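Local coordinates for oligopeptide ABC transporter, periplasmic oligopeptide-binding protein, putative (Thermotoga maritima MSB8, PDB 5IPW), which probably serves as the periplasmic binding component of an oligopeptide ABC transporter, capturing peptides for uptake into the cell, at residues Val49-Glu54 with Val264-Asn269; Asn607-Leu612 with Met627-Glu632; Tyr21-Met26 with Glu40-Glu45. All coordinates share one frame; numbering follows the deposited sequence.

Contact 1: Val49-Glu54 with Val264-Asn269; sequences VVQPVE and VDIEGN
Val49 and Val264 pair as neighbours in a parallel bridge, their CA atoms 5.1 Å apart, and Val50 N donates a 2.8 Å hydrogen bond to Val264 O. Val49 CA adds a CA-H...O contact to the same oxygen, and Val50 CB lies 3.5 Å from it. Beyond this pair the bond from Ile266 N to Val50 O is weak, at 3.3 Å, where 264-269 passes into a type I turn from Asp265 to Gly268. The bridge belongs to a small mixed sheet in which strand 48-51 is the middle member, antiparallel to strand 2-4 on one side and parallel to strand 263-265 on the other, so that an N-terminal strand is joined to one some 210 residues later in this solute-binding protein of family 5.

Ile266, early in the turn, makes the largest single contribution to the contact. Its CG1, placed between the backbone N and the carbonyl carbon (chi1 59°), lies 4.1 Å from Pro52 CD; CD1 also lies near Pro52 CD, while CG2 is 3.9 Å from Gln51 CA. Val49 CG1, anti to its own backbone N, comes to 4.2 Å from Ile266 CG2. An alanine in place of Ile266 would probably open a gap between the turn and Pro52 and leave Val49 CG1 without that methyl partner. Tyr10 of helix 7-14 also touches both Val49 and Ile266. Within the turn segment, Asp265 OD2 takes an almost straight bond from Asn269 ND2 (2.8 Å, N-H...O angle 174°), met on the anti side of the carboxylate, and is also hydrogen-bonded with Tyr273 OH.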
ATOM      1  N   VAL A  49      -1.215  12.187  20.628  1.00 38.29           N
ATOM      2  CA  VAL A  49       0.101  12.188  21.252  1.00 38.90           C
ATOM      3  C   VAL A  49       0.978  11.234  20.477  1.00 39.27           C
ATOM      4  O   VAL A  49       0.616  10.080  20.266  1.00 39.38           O
ATOM      5  CB  VAL A  49       0.036  11.762  22.731  1.00 40.33           C
ATOM      6  CG1 VAL A  49       1.420  11.804  23.365  1.00 39.83           C
ATOM      7  CG2 VAL A  49      -0.922  12.669  23.490  1.00 40.54           C
ATOM      8  N   VAL A  50       2.132  11.730  20.043  1.00 40.46           N
ATOM      9  CA  VAL A  50       2.979  10.991  19.128  1.00 39.53           C
ATOM     10  C   VAL A  50       4.310  10.693  19.778  1.00 39.43           C
ATOM     11  O   VAL A  50       4.959  11.587  20.292  1.00 39.18           O
ATOM     12  CB  VAL A  50       3.172  11.794  17.843  1.00 39.77           C
ATOM     13  CG1 VAL A  50       4.153  11.105  16.894  1.00 40.53           C
ATOM     14  CG2 VAL A  50       1.823  11.971  17.183  1.00 38.55           C
ATOM     15  N   GLN A  51       4.700   9.425  19.773  1.00 42.24           N
ATOM     16  CA  GLN A  51       6.006   9.057  20.284  1.00 45.85           C
ATOM     17  C   GLN A  51       7.008   9.037  19.136  1.00 44.32           C
ATOM     18  O   GLN A  51       6.798   8.354  18.133  1.00 43.96           O
ATOM     19  CB  GLN A  51       5.979   7.708  20.978  1.00 49.96           C
ATOM     20  CG  GLN A  51       7.290   7.386  21.669  1.00 55.05           C
ATOM     21  CD  GLN A  51       7.279   5.995  22.243  1.00 65.03           C
ATOM     22  OE1 GLN A  51       6.399   5.656  23.046  1.00 76.93           O
ATOM     23  NE2 GLN A  51       8.240   5.165  21.829  1.00 65.39           N
ATOM     24  N   PRO A  52       8.097   9.796  19.278  1.00 40.81           N
ATOM     25  CA  PRO A  52       9.091   9.851  18.234  1.00 42.35           C
ATOM     26  C   PRO A  52       9.648   8.501  17.830  1.00 42.76           C
ATOM     27  O   PRO A  52       9.768   7.606  18.655  1.00 43.81           O
ATOM     28  CB  PRO A  52      10.204  10.683  18.855  1.00 43.39           C
ATOM     29  CG  PRO A  52       9.513  11.576  19.809  1.00 44.48           C
ATOM     30  CD  PRO A  52       8.313  10.826  20.305  1.00 42.04           C
ATOM     31  N   VAL A  53      10.003   8.384  16.557  1.00 42.74           N
ATOM     32  CA  VAL A  53      10.699   7.214  16.061  1.00 42.40           C
ATOM     33  C   VAL A  53      12.038   7.052  16.761  1.00 41.65           C
ATOM     34  O   VAL A  53      12.467   5.937  17.012  1.00 41.92           O
ATOM     35  CB  VAL A  53      10.922   7.297  14.536  1.00 41.38           C
ATOM     36  CG1 VAL A  53      11.956   6.285  14.071  1.00 40.90           C
ATOM     37  CG2 VAL A  53       9.607   7.084  13.808  1.00 40.83           C
ATOM     38  N   GLU A  54      12.691   8.163  17.074  1.00 41.97           N
ATOM     39  CA  GLU A  54      14.076   8.129  17.511  1.00 42.69           C
ATOM     40  C   GLU A  54      14.272   8.920  18.785  1.00 40.95           C
ATOM     41  O   GLU A  54      14.855   8.427  19.748  1.00 40.08           O
ATOM     42  CB  GLU A  54      14.948   8.706  16.400  1.00 46.72           C
ATOM     43  CG  GLU A  54      16.430   8.429  16.524  1.00 50.17           C
ATOM     44  CD  GLU A  54      17.226   9.149  15.453  1.00 54.21           C
ATOM     45  OE1 GLU A  54      18.367   9.579  15.751  1.00 57.93           O
ATOM     46  OE2 GLU A  54      16.706   9.297  14.323  1.00 50.30           O
ATOM     47  N   VAL A 264       0.564  16.428  19.153  1.00 34.14           N
ATOM     48  CA  VAL A 264       1.767  16.840  19.851  1.00 34.78           C
ATOM     49  C   VAL A 264       2.691  15.659  20.130  1.00 35.29           C
ATOM     50  O   VAL A 264       2.338  14.500  19.936  1.00 35.14           O
ATOM     51  CB  VAL A 264       1.443  17.535  21.190  1.00 36.17           C
ATOM     52  CG1 VAL A 264       0.521  18.730  20.975  1.00 36.11           C
ATOM     53  CG2 VAL A 264       0.802  16.562  22.177  1.00 37.60           C
ATOM     54  N   ASP A 265       3.893  16.018  20.545  1.00 38.09           N
ATOM     55  CA  ASP A 265       4.903  15.149  21.143  1.00 39.44           C
ATOM     56  C   ASP A 265       4.513  14.564  22.466  1.00 39.53           C
ATOM     57  O   ASP A 265       3.622  15.066  23.137  1.00 38.95           O
ATOM     58  CB  ASP A 265       6.102  16.026  21.521  1.00 42.04           C
ATOM     59  CG  ASP A 265       7.201  15.901  20.592  1.00 44.62           C
ATOM     60  OD1 ASP A 265       7.029  15.181  19.594  1.00 56.24           O
ATOM     61  OD2 ASP A 265       8.240  16.521  20.857  1.00 46.21           O
ATOM     62  N   ILE A 266       5.288  13.579  22.899  1.00 38.31           N
ATOM     63  CA  ILE A 266       5.270  13.171  24.295  1.00 37.77           C
ATOM     64  C   ILE A 266       5.683  14.304  25.246  1.00 38.25           C
ATOM     65  O   ILE A 266       5.275  14.303  26.393  1.00 40.95           O
ATOM     66  CB  ILE A 266       6.102  11.889  24.558  1.00 37.69           C
ATOM     67  CG1 ILE A 266       7.567  12.056  24.157  1.00 39.43           C
ATOM     68  CG2 ILE A 266       5.500  10.710  23.809  1.00 38.36           C
ATOM     69  CD1 ILE A 266       8.426  10.835  24.439  1.00 39.40           C
ATOM     70  N   GLU A 267       6.487  15.261  24.794  1.00 39.19           N
ATOM     71  CA  GLU A 267       6.798  16.453  25.606  1.00 39.43           C
ATOM     72  C   GLU A 267       5.840  17.631  25.390  1.00 36.46           C
ATOM     73  O   GLU A 267       6.092  18.728  25.879  1.00 36.36           O
ATOM     74  CB  GLU A 267       8.234  16.927  25.337  1.00 43.42           C
ATOM     75  CG  GLU A 267       9.323  15.992  25.855  1.00 48.13           C
ATOM     76  CD  GLU A 267       9.469  16.036  27.372  1.00 52.39           C
ATOM     77  OE1 GLU A 267       9.891  17.081  27.900  1.00 52.51           O
ATOM     78  OE2 GLU A 267       9.160  15.019  28.037  1.00 58.74           O
ATOM     79  N   GLY A 268       4.756  17.427  24.655  1.00 35.36           N
ATOM     80  CA  GLY A 268       3.795  18.510  24.400  1.00 34.95           C
ATOM     81  C   GLY A 268       4.155  19.531  23.320  1.00 34.83           C
ATOM     82  O   GLY A 268       3.486  20.559  23.202  1.00 36.34           O
ATOM     83  N   ASN A 269       5.201  19.273  22.537  1.00 32.82           N
ATOM     84  CA  ASN A 269       5.479  20.078  21.339  1.00 32.04           C
ATOM     85  C   ASN A 269       4.408  19.867  20.255  1.00 31.20           C
ATOM     86  O   ASN A 269       4.176  18.744  19.818  1.00 28.94           O
ATOM     87  CB  ASN A 269       6.854  19.732  20.744  1.00 31.63           C
ATOM     88  CG  ASN A 269       7.999  20.022  21.695  1.00 30.56           C
ATOM     89  OD1 ASN A 269       8.138  21.134  22.190  1.00 29.60           O
ATOM     90  ND2 ASN A 269       8.828  19.013  21.956  1.00 29.71           N
TER

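Contact 2: Asn607-Leu612 with Met627-Glu632; sequences NVPEFL and MQFFIE
Asn607 and Gln628 meet at one end of the short antiparallel pair of strands 605-606 and 630-631, Asn607 just after the first strand and Gln628 shortly before the second. Each side-chain amide binds the other residue's backbone carbonyl. Asn607 ND2 donates to Gln628 O at 2.7 Å, approaching almost in line with the carbonyl (C=O...N angle 169°) and with the oxygen close to its own amide plane. In return Gln628 NE2 donates to Asn607 O at 3.0 Å, lying in the plane of that carbonyl. A bend about the CB-CG bond (chi2 79°) puts Gln628 CD back beside Asn607; the two amide planes are 28° apart. Both amides have further partners: Gln628 NE2 also binds Met625 O, while Gln628 OE1 accepts from Val53 N and Asn607 OD1 from the backbone N of Glu54 and of Lys55.

Two aromatic rings flank this exchange. Phe630 turns its edge to the asparagine amide, CD1 lying 3.4 Å from Asn607 ND2 with the ring and amide planes steeply inclined. Val608 sits over the Phe629 ring in a CH-pi contact, CG2 being 4.1 Å from the centroid and above the ring centre. Asn607 O lies at the edge of that ring, near its plane, 3.2 Å from Phe629 CD1.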
ATOM      1  N   ASN A 607      14.440  11.222  13.215  1.00 34.48           N
ATOM      2  CA  ASN A 607      13.145  10.556  13.424  1.00 32.60           C
ATOM      3  C   ASN A 607      12.657   9.833  12.169  1.00 32.71           C
ATOM      4  O   ASN A 607      11.454   9.630  11.988  1.00 31.64           O
ATOM      5  CB  ASN A 607      12.071  11.536  13.952  1.00 31.84           C
ATOM      6  CG  ASN A 607      12.148  11.756  15.465  1.00 31.70           C
ATOM      7  OD1 ASN A 607      12.801  11.023  16.193  1.00 31.55           O
ATOM      8  ND2 ASN A 607      11.459  12.774  15.934  1.00 32.34           N
ATOM      9  N   VAL A 608      13.598   9.435  11.314  1.00 33.58           N
ATOM     10  CA  VAL A 608      13.287   8.646  10.124  1.00 35.01           C
ATOM     11  C   VAL A 608      13.631   7.193  10.434  1.00 35.32           C
ATOM     12  O   VAL A 608      14.760   6.909  10.821  1.00 34.78           O
ATOM     13  CB  VAL A 608      14.102   9.096   8.891  1.00 36.19           C
ATOM     14  CG1 VAL A 608      13.632   8.368   7.646  1.00 36.20           C
ATOM     15  CG2 VAL A 608      13.977  10.601   8.670  1.00 37.13           C
ATOM     16  N   PRO A 609      12.665   6.268  10.264  1.00 35.75           N
ATOM     17  CA  PRO A 609      12.896   4.850  10.568  1.00 37.30           C
ATOM     18  C   PRO A 609      13.984   4.206   9.719  1.00 38.14           C
ATOM     19  O   PRO A 609      14.023   4.412   8.510  1.00 39.10           O
ATOM     20  CB  PRO A 609      11.548   4.179  10.260  1.00 36.26           C
ATOM     21  CG  PRO A 609      10.560   5.270  10.204  1.00 37.07           C
ATOM     22  CD  PRO A 609      11.286   6.518   9.820  1.00 36.49           C
ATOM     23  N   GLU A 610      14.827   3.407  10.360  1.00 40.81           N
ATOM     24  CA  GLU A 610      15.900   2.694   9.682  1.00 44.71           C
ATOM     25  C   GLU A 610      15.333   1.723   8.657  1.00 44.82           C
ATOM     26  O   GLU A 610      15.733   1.724   7.493  1.00 45.80           O
ATOM     27  CB  GLU A 610      16.745   1.940  10.707  1.00 49.14           C
ATOM     28  CG  GLU A 610      18.124   1.550  10.213  1.00 55.13           C
ATOM     29  CD  GLU A 610      18.927   0.758  11.238  1.00 59.27           C
ATOM     30  OE1 GLU A 610      19.681  -0.147  10.824  1.00 64.75           O
ATOM     31  OE2 GLU A 610      18.813   1.033  12.453  1.00 62.04           O
ATOM     32  N   PHE A 611      14.387   0.901   9.101  1.00 46.49           N
ATOM     33  CA  PHE A 611      13.743  -0.097   8.248  1.00 46.17           C
ATOM     34  C   PHE A 611      12.285   0.280   8.020  1.00 44.05           C
ATOM     35  O   PHE A 611      11.646   0.891   8.877  1.00 41.31           O
ATOM     36  CB  PHE A 611      13.828  -1.486   8.892  1.00 48.50           C
ATOM     37  CG  PHE A 611      15.224  -1.888   9.291  1.00 51.87           C
ATOM     38  CD1 PHE A 611      16.126  -2.370   8.345  1.00 53.48           C
ATOM     39  CD2 PHE A 611      15.642  -1.779  10.616  1.00 54.36           C
ATOM     40  CE1 PHE A 611      17.412  -2.740   8.712  1.00 54.03           C
ATOM     41  CE2 PHE A 611      16.925  -2.146  10.989  1.00 55.07           C
ATOM     42  CZ  PHE A 611      17.812  -2.625  10.034  1.00 55.48           C
ATOM     43  N   LEU A 612      11.770  -0.096   6.858  1.00 42.26           N
ATOM     44  CA  LEU A 612      10.394   0.188   6.491  1.00 43.07           C
ATOM     45  C   LEU A 612      10.027  -0.632   5.264  1.00 45.79           C
ATOM     46  O   LEU A 612      10.865  -0.887   4.401  1.00 44.34           O
ATOM     47  CB  LEU A 612      10.214   1.675   6.175  1.00 42.19           C
ATOM     48  CG  LEU A 612       8.788   2.227   6.159  1.00 40.60           C
ATOM     49  CD1 LEU A 612       8.294   2.459   7.571  1.00 40.11           C
ATOM     50  CD2 LEU A 612       8.730   3.534   5.388  1.00 40.89           C
ATOM     51  N   MET A 627       5.204  13.739  10.048  1.00 34.34           N
ATOM     52  CA  MET A 627       4.854  14.854  10.922  1.00 33.50           C
ATOM     53  C   MET A 627       5.831  14.991  12.099  1.00 31.27           C
ATOM     54  O   MET A 627       5.983  16.083  12.641  1.00 29.55           O
ATOM     55  CB  MET A 627       3.399  14.742  11.412  1.00 34.69           C
ATOM     56  CG  MET A 627       3.127  13.673  12.471  1.00 36.84           C
ATOM     57  SD  MET A 627       1.353  13.362  12.740  1.00 37.81           S
ATOM     58  CE  MET A 627       1.338  13.805  14.444  1.00 40.01           C
ATOM     59  N   GLN A 628       6.493  13.894  12.479  1.00 29.91           N
ATOM     60  CA  GLN A 628       7.470  13.920  13.588  1.00 29.17           C
ATOM     61  C   GLN A 628       8.929  13.817  13.145  1.00 28.14           C
ATOM     62  O   GLN A 628       9.817  13.619  13.976  1.00 27.37           O
ATOM     63  CB  GLN A 628       7.153  12.851  14.667  1.00 28.04           C
ATOM     64  CG  GLN A 628       7.037  11.407  14.212  1.00 27.45           C
ATOM     65  CD  GLN A 628       8.366  10.720  13.999  1.00 27.48           C
ATOM     66  OE1 GLN A 628       9.165  10.592  14.923  1.00 27.03           O
ATOM     67  NE2 GLN A 628       8.604  10.254  12.775  1.00 28.42           N
ATOM     68  N   PHE A 629       9.181  13.956  11.847  1.00 28.61           N
ATOM     69  CA  PHE A 629      10.553  14.136  11.361  1.00 28.58           C
ATOM     70  C   PHE A 629      11.035  15.473  11.861  1.00 29.01           C
ATOM     71  O   PHE A 629      10.235  16.392  12.021  1.00 29.68           O
ATOM     72  CB  PHE A 629      10.622  14.171   9.837  1.00 28.34           C
ATOM     73  CG  PHE A 629      10.302  12.866   9.155  1.00 28.04           C
ATOM     74  CD1 PHE A 629      10.190  11.672   9.856  1.00 28.26           C
ATOM     75  CD2 PHE A 629      10.167  12.838   7.777  1.00 28.46           C
ATOM     76  CE1 PHE A 629       9.907  10.485   9.196  1.00 28.73           C
ATOM     77  CE2 PHE A 629       9.907  11.654   7.107  1.00 28.73           C
ATOM     78  CZ  PHE A 629       9.763  10.477   7.818  1.00 29.30           C
ATOM     79  N   PHE A 630      12.333  15.591  12.108  1.00 30.31           N
ATOM     80  CA  PHE A 630      12.915  16.892  12.423  1.00 31.04           C
ATOM     81  C   PHE A 630      14.335  17.074  11.917  1.00 31.50           C
ATOM     82  O   PHE A 630      15.017  16.112  11.582  1.00 30.16           O
ATOM     83  CB  PHE A 630      12.852  17.176  13.929  1.00 31.70           C
ATOM     84  CG  PHE A 630      13.896  16.454  14.756  1.00 31.63           C
ATOM     85  CD1 PHE A 630      13.722  15.129  15.118  1.00 31.83           C
ATOM     86  CD2 PHE A 630      15.015  17.121  15.222  1.00 31.77           C
ATOM     87  CE1 PHE A 630      14.655  14.476  15.909  1.00 32.43           C
ATOM     88  CE2 PHE A 630      15.954  16.473  16.011  1.00 32.76           C
ATOM     89  CZ  PHE A 630      15.775  15.145  16.351  1.00 32.40           C
ATOM     90  N   ILE A 631      14.749  18.338  11.885  1.00 33.61           N
ATOM     91  CA  ILE A 631      16.096  18.742  11.518  1.00 35.60           C
ATOM     92  C   ILE A 631      16.807  19.243  12.768  1.00 36.43           C
ATOM     93  O   ILE A 631      16.306  20.130  13.461  1.00 35.62           O
ATOM     94  CB  ILE A 631      16.061  19.886  10.470  1.00 36.48           C
ATOM     95  CG1 ILE A 631      15.390  19.405   9.187  1.00 37.10           C
ATOM     96  CG2 ILE A 631      17.461  20.392  10.144  1.00 35.11           C
ATOM     97  CD1 ILE A 631      14.766  20.524   8.386  1.00 38.14           C
ATOM     98  N   GLU A 632      17.993  18.708  13.033  1.00 39.29           N
ATOM     99  CA  GLU A 632      18.762  19.131  14.200  1.00 42.88           C
ATOM    100  C   GLU A 632      19.015  20.632  14.163  1.00 44.80           C
ATOM    101  O   GLU A 632      19.281  21.187  13.107  1.00 48.30           O
ATOM    102  CB  GLU A 632      20.084  18.376  14.268  1.00 44.40           C
ATOM    103  CG  GLU A 632      19.899  16.906  14.591  1.00 45.32           C
ATOM    104  CD  GLU A 632      21.178  16.099  14.537  1.00 47.12           C
ATOM    105  OE1 GLU A 632      22.186  16.581  13.981  1.00 46.06           O
ATOM    106  OE2 GLU A 632      21.161  14.954  15.044  1.00 50.79           O
TER

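Contact 3: Tyr21-Met26 with Glu40-Glu45; sequences YHESPM and EQRLPE
Tyr21 and Leu43 meet where the chain, after helix 25-32, returns through helix 39-42 to lie beside the segment that led into the first of these. Leu43, the first residue beyond helix 39-42 to leave helical backbone angles, puts one methyl over a face of the tyrosine ring. The leucine CG is anti to its carbonyl carbon and CD1 continues nearly anti to CA (chi2 162°), which brings CD1 across to the ring in a CH-pi contact, 3.7 Å from the Tyr21 centroid. The methyl does not sit over the ring centre but is displaced toward the root of the ring, with Tyr21 CG the nearest ring atom to Leu43 CD1 at 3.5 Å. Pro47, a little further along the chain, also touches Tyr21.

Beside this apolar pair, Glu23 and Arg42 form a salt bridge between the loop before helix 25-32 and the end of helix 39-42, although Glu23 OE1 and Arg42 NH2 are modelled too close together and its precise geometry is doubtful. The two side chains cross at about a right angle. Each group also has a partner nearby: Glu23 OE2 is hydrogen-bonded with Thr28 OG1 in the following helix, and Arg42 NE donates to Pro37 O, which probably helps to set the position of the guanidinium.

Glu40 reaches the first segment through solvent. A bend about its CB-CG bond (chi2 81°) swings CD, and with it the carboxylate, back toward the tyrosine backbone, and one water bridges the remaining distance, accepting from Tyr21 N at 2.9 Å and donating to Glu40 OE2 at 2.9 Å.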
ATOM      1  N   TYR A  21       2.253  22.839  26.931  1.00 48.80           N
ATOM      2  CA  TYR A  21       2.334  22.779  25.469  1.00 45.78           C
ATOM      3  C   TYR A  21       3.340  23.775  24.939  1.00 45.44           C
ATOM      4  O   TYR A  21       3.486  24.868  25.487  1.00 46.62           O
ATOM      5  CB  TYR A  21       0.983  23.047  24.826  1.00 44.17           C
ATOM      6  CG  TYR A  21      -0.040  21.976  25.068  1.00 41.43           C
ATOM      7  CD1 TYR A  21       0.254  20.649  24.830  1.00 39.99           C
ATOM      8  CD2 TYR A  21      -1.328  22.300  25.502  1.00 42.37           C
ATOM      9  CE1 TYR A  21      -0.687  19.664  25.042  1.00 41.00           C
ATOM     10  CE2 TYR A  21      -2.284  21.319  25.716  1.00 40.88           C
ATOM     11  CZ  TYR A  21      -1.951  20.002  25.486  1.00 41.43           C
ATOM     12  OH  TYR A  21      -2.871  19.006  25.689  1.00 44.11           O
ATOM     13  N   HIS A  22       4.022  23.385  23.865  1.00 44.26           N
ATOM     14  CA  HIS A  22       5.058  24.207  23.250  1.00 43.27           C
ATOM     15  C   HIS A  22       4.784  24.358  21.766  1.00 41.48           C
ATOM     16  O   HIS A  22       4.005  23.598  21.202  1.00 41.37           O
ATOM     17  CB  HIS A  22       6.420  23.566  23.475  1.00 44.33           C
ATOM     18  CG  HIS A  22       6.718  23.307  24.916  1.00 46.33           C
ATOM     19  ND1 HIS A  22       7.099  24.306  25.787  1.00 47.59           N
ATOM     20  CD2 HIS A  22       6.665  22.169  25.646  1.00 48.48           C
ATOM     21  CE1 HIS A  22       7.277  23.791  26.991  1.00 48.09           C
ATOM     22  NE2 HIS A  22       7.015  22.497  26.933  1.00 48.81           N
ATOM     23  N   GLU A  23       5.429  25.335  21.140  1.00 40.55           N
ATOM     24  CA  GLU A  23       5.160  25.666  19.741  1.00 40.15           C
ATOM     25  C   GLU A  23       6.426  26.103  19.059  1.00 37.96           C
ATOM     26  O   GLU A  23       7.387  26.473  19.723  1.00 38.28           O
ATOM     27  CB  GLU A  23       4.147  26.806  19.669  1.00 42.86           C
ATOM     28  CG  GLU A  23       4.737  28.172  20.020  1.00 44.70           C
ATOM     29  CD  GLU A  23       3.700  29.191  20.454  1.00 45.96           C
ATOM     30  OE1 GLU A  23       2.515  28.939  20.215  1.00 47.38           O
ATOM     31  OE2 GLU A  23       4.058  30.240  21.031  1.00 47.38           O
ATOM     32  N   SER A  24       6.424  26.096  17.731  1.00 37.25           N
ATOM     33  CA  SER A  24       7.592  26.545  16.984  1.00 36.81           C
ATOM     34  C   SER A  24       7.792  28.039  17.198  1.00 36.70           C
ATOM     35  O   SER A  24       6.820  28.776  17.256  1.00 36.74           O
ATOM     36  CB  SER A  24       7.425  26.266  15.500  1.00 37.07           C
ATOM     37  OG  SER A  24       8.618  26.570  14.799  1.00 37.06           O
ATOM     38  N   PRO A  25       9.049  28.491  17.330  1.00 38.75           N
ATOM     39  CA  PRO A  25       9.327  29.923  17.494  1.00 39.66           C
ATOM     40  C   PRO A  25       8.572  30.824  16.507  1.00 39.88           C
ATOM     41  O   PRO A  25       7.983  31.819  16.922  1.00 41.27           O
ATOM     42  CB  PRO A  25      10.836  30.013  17.249  1.00 39.18           C
ATOM     43  CG  PRO A  25      11.363  28.696  17.704  1.00 39.01           C
ATOM     44  CD  PRO A  25      10.284  27.685  17.413  1.00 40.01           C
ATOM     45  N   MET A  26       8.565  30.464  15.225  1.00 38.64           N
ATOM     46  CA  MET A  26       7.854  31.257  14.224  1.00 39.68           C
ATOM     47  C   MET A  26       6.389  31.477  14.598  1.00 41.54           C
ATOM     48  O   MET A  26       5.814  32.510  14.269  1.00 43.63           O
ATOM     49  CB  MET A  26       7.953  30.623  12.825  1.00 39.78           C
ATOM     50  CG  MET A  26       7.168  29.331  12.639  1.00 40.04           C
ATOM     51  SD  MET A  26       7.024  28.792  10.925  1.00 38.40           S
ATOM     52  CE  MET A  26       5.583  29.708  10.398  1.00 39.50           C
ATOM     53  N   GLU A  40      -2.242  26.931  23.366  1.00 43.71           N
ATOM     54  CA  GLU A  40      -3.219  26.305  24.272  1.00 45.72           C
ATOM     55  C   GLU A  40      -4.624  26.372  23.692  1.00 45.77           C
ATOM     56  O   GLU A  40      -5.426  25.442  23.849  1.00 43.18           O
ATOM     57  CB  GLU A  40      -3.217  27.000  25.642  1.00 47.02           C
ATOM     58  CG  GLU A  40      -1.967  26.768  26.479  1.00 49.37           C
ATOM     59  CD  GLU A  40      -0.790  27.666  26.103  1.00 52.82           C
ATOM     60  OE1 GLU A  40      -1.010  28.740  25.474  1.00 50.96           O
ATOM     61  OE2 GLU A  40       0.361  27.290  26.449  1.00 53.17           O
ATOM     62  N   GLN A  41      -4.903  27.495  23.030  1.00 45.82           N
ATOM     63  CA  GLN A  41      -6.179  27.735  22.374  1.00 46.57           C
ATOM     64  C   GLN A  41      -6.264  27.082  20.988  1.00 44.55           C
ATOM     65  O   GLN A  41      -7.322  26.557  20.610  1.00 43.51           O
ATOM     66  CB  GLN A  41      -6.398  29.233  22.250  1.00 50.26           C
ATOM     67  CG  GLN A  41      -7.739  29.612  21.645  1.00 54.02           C
ATOM     68  CD  GLN A  41      -7.966  31.113  21.627  1.00 55.73           C
ATOM     69  OE1 GLN A  41      -7.433  31.856  22.474  1.00 57.35           O
ATOM     70  NE2 GLN A  41      -8.761  31.573  20.658  1.00 54.99           N
ATOM     71  N   ARG A  42      -5.158  27.136  20.239  1.00 41.41           N
ATOM     72  CA  ARG A  42      -5.068  26.526  18.905  1.00 39.22           C
ATOM     73  C   ARG A  42      -5.275  25.014  18.921  1.00 37.24           C
ATOM     74  O   ARG A  42      -5.975  24.468  18.069  1.00 34.72           O
ATOM     75  CB  ARG A  42      -3.695  26.776  18.302  1.00 40.39           C
ATOM     76  CG  ARG A  42      -3.489  28.114  17.628  1.00 39.97           C
ATOM     77  CD  ARG A  42      -2.116  28.121  16.975  1.00 38.99           C
ATOM     78  NE  ARG A  42      -1.159  28.793  17.827  1.00 40.04           N
ATOM     79  CZ  ARG A  42       0.096  28.424  18.051  1.00 39.55           C
ATOM     80  NH1 ARG A  42       0.636  27.344  17.515  1.00 39.14           N
ATOM     81  NH2 ARG A  42       0.821  29.169  18.854  1.00 43.57           N
ATOM     82  N   LEU A  43      -4.626  24.340  19.866  1.00 36.69           N
ATOM     83  CA  LEU A  43      -4.752  22.882  20.008  1.00 37.14           C
ATOM     84  C   LEU A  43      -6.156  22.463  20.449  1.00 37.12           C
ATOM     85  O   LEU A  43      -6.877  23.244  21.059  1.00 38.84           O
ATOM     86  CB  LEU A  43      -3.745  22.356  21.032  1.00 35.71           C
ATOM     87  CG  LEU A  43      -2.275  22.415  20.637  1.00 34.95           C
ATOM     88  CD1 LEU A  43      -1.414  22.292  21.878  1.00 34.78           C
ATOM     89  CD2 LEU A  43      -1.940  21.313  19.646  1.00 35.10           C
ATOM     90  N   PRO A  44      -6.544  21.218  20.152  1.00 38.08           N
ATOM     91  CA  PRO A  44      -7.794  20.708  20.706  1.00 39.89           C
ATOM     92  C   PRO A  44      -7.667  20.437  22.202  1.00 41.50           C
ATOM     93  O   PRO A  44      -6.599  20.635  22.776  1.00 41.04           O
ATOM     94  CB  PRO A  44      -8.004  19.403  19.946  1.00 38.74           C
ATOM     95  CG  PRO A  44      -6.628  18.959  19.596  1.00 38.26           C
ATOM     96  CD  PRO A  44      -5.854  20.210  19.330  1.00 37.55           C
ATOM     97  N   GLU A  45      -8.755  19.994  22.823  1.00 44.57           N
ATOM     98  CA  GLU A  45      -8.740  19.678  24.247  1.00 44.89           C
ATOM     99  C   GLU A  45      -7.910  18.432  24.492  1.00 41.46           C
ATOM    100  O   GLU A  45      -7.213  18.342  25.480  1.00 40.18           O
ATOM    101  CB  GLU A  45     -10.156  19.484  24.775  1.00 49.85           C
ATOM    102  CG  GLU A  45     -10.919  20.792  24.936  1.00 56.07           C
ATOM    103  CD  GLU A  45     -12.344  20.606  25.450  1.00 61.99           C
ATOM    104  OE1 GLU A  45     -12.763  19.451  25.725  1.00 64.35           O
ATOM    105  OE2 GLU A  45     -13.050  21.631  25.574  1.00 63.13           O
TER
HETATM  106  O   HOH W   1       0.949  25.105  28.219  1.00 41.76           O

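Overall arrangement
From the N terminus, contact 3 comes first, closing the short loop that holds helix 25-32 and the start of helix 39-42. The chain then enters strand 48-51, where contact 1 opens; its partner lies 210 residues on, so it spans a long excursion of helices and strands. Contact 2 follows near the C terminus and closes a loop of 14 residues. The three are in series, none enclosing or crossing another. Contact 1 touches both of the others, through a probable bond from His22 N to Gly268 O and through Val50 packing on Met627, whereas contacts 2 and 3 are about 10 Å apart at their nearest atoms. Contact 1 thus lies between the N-terminal helices of contact 3 and the C-terminal segments of contact 2.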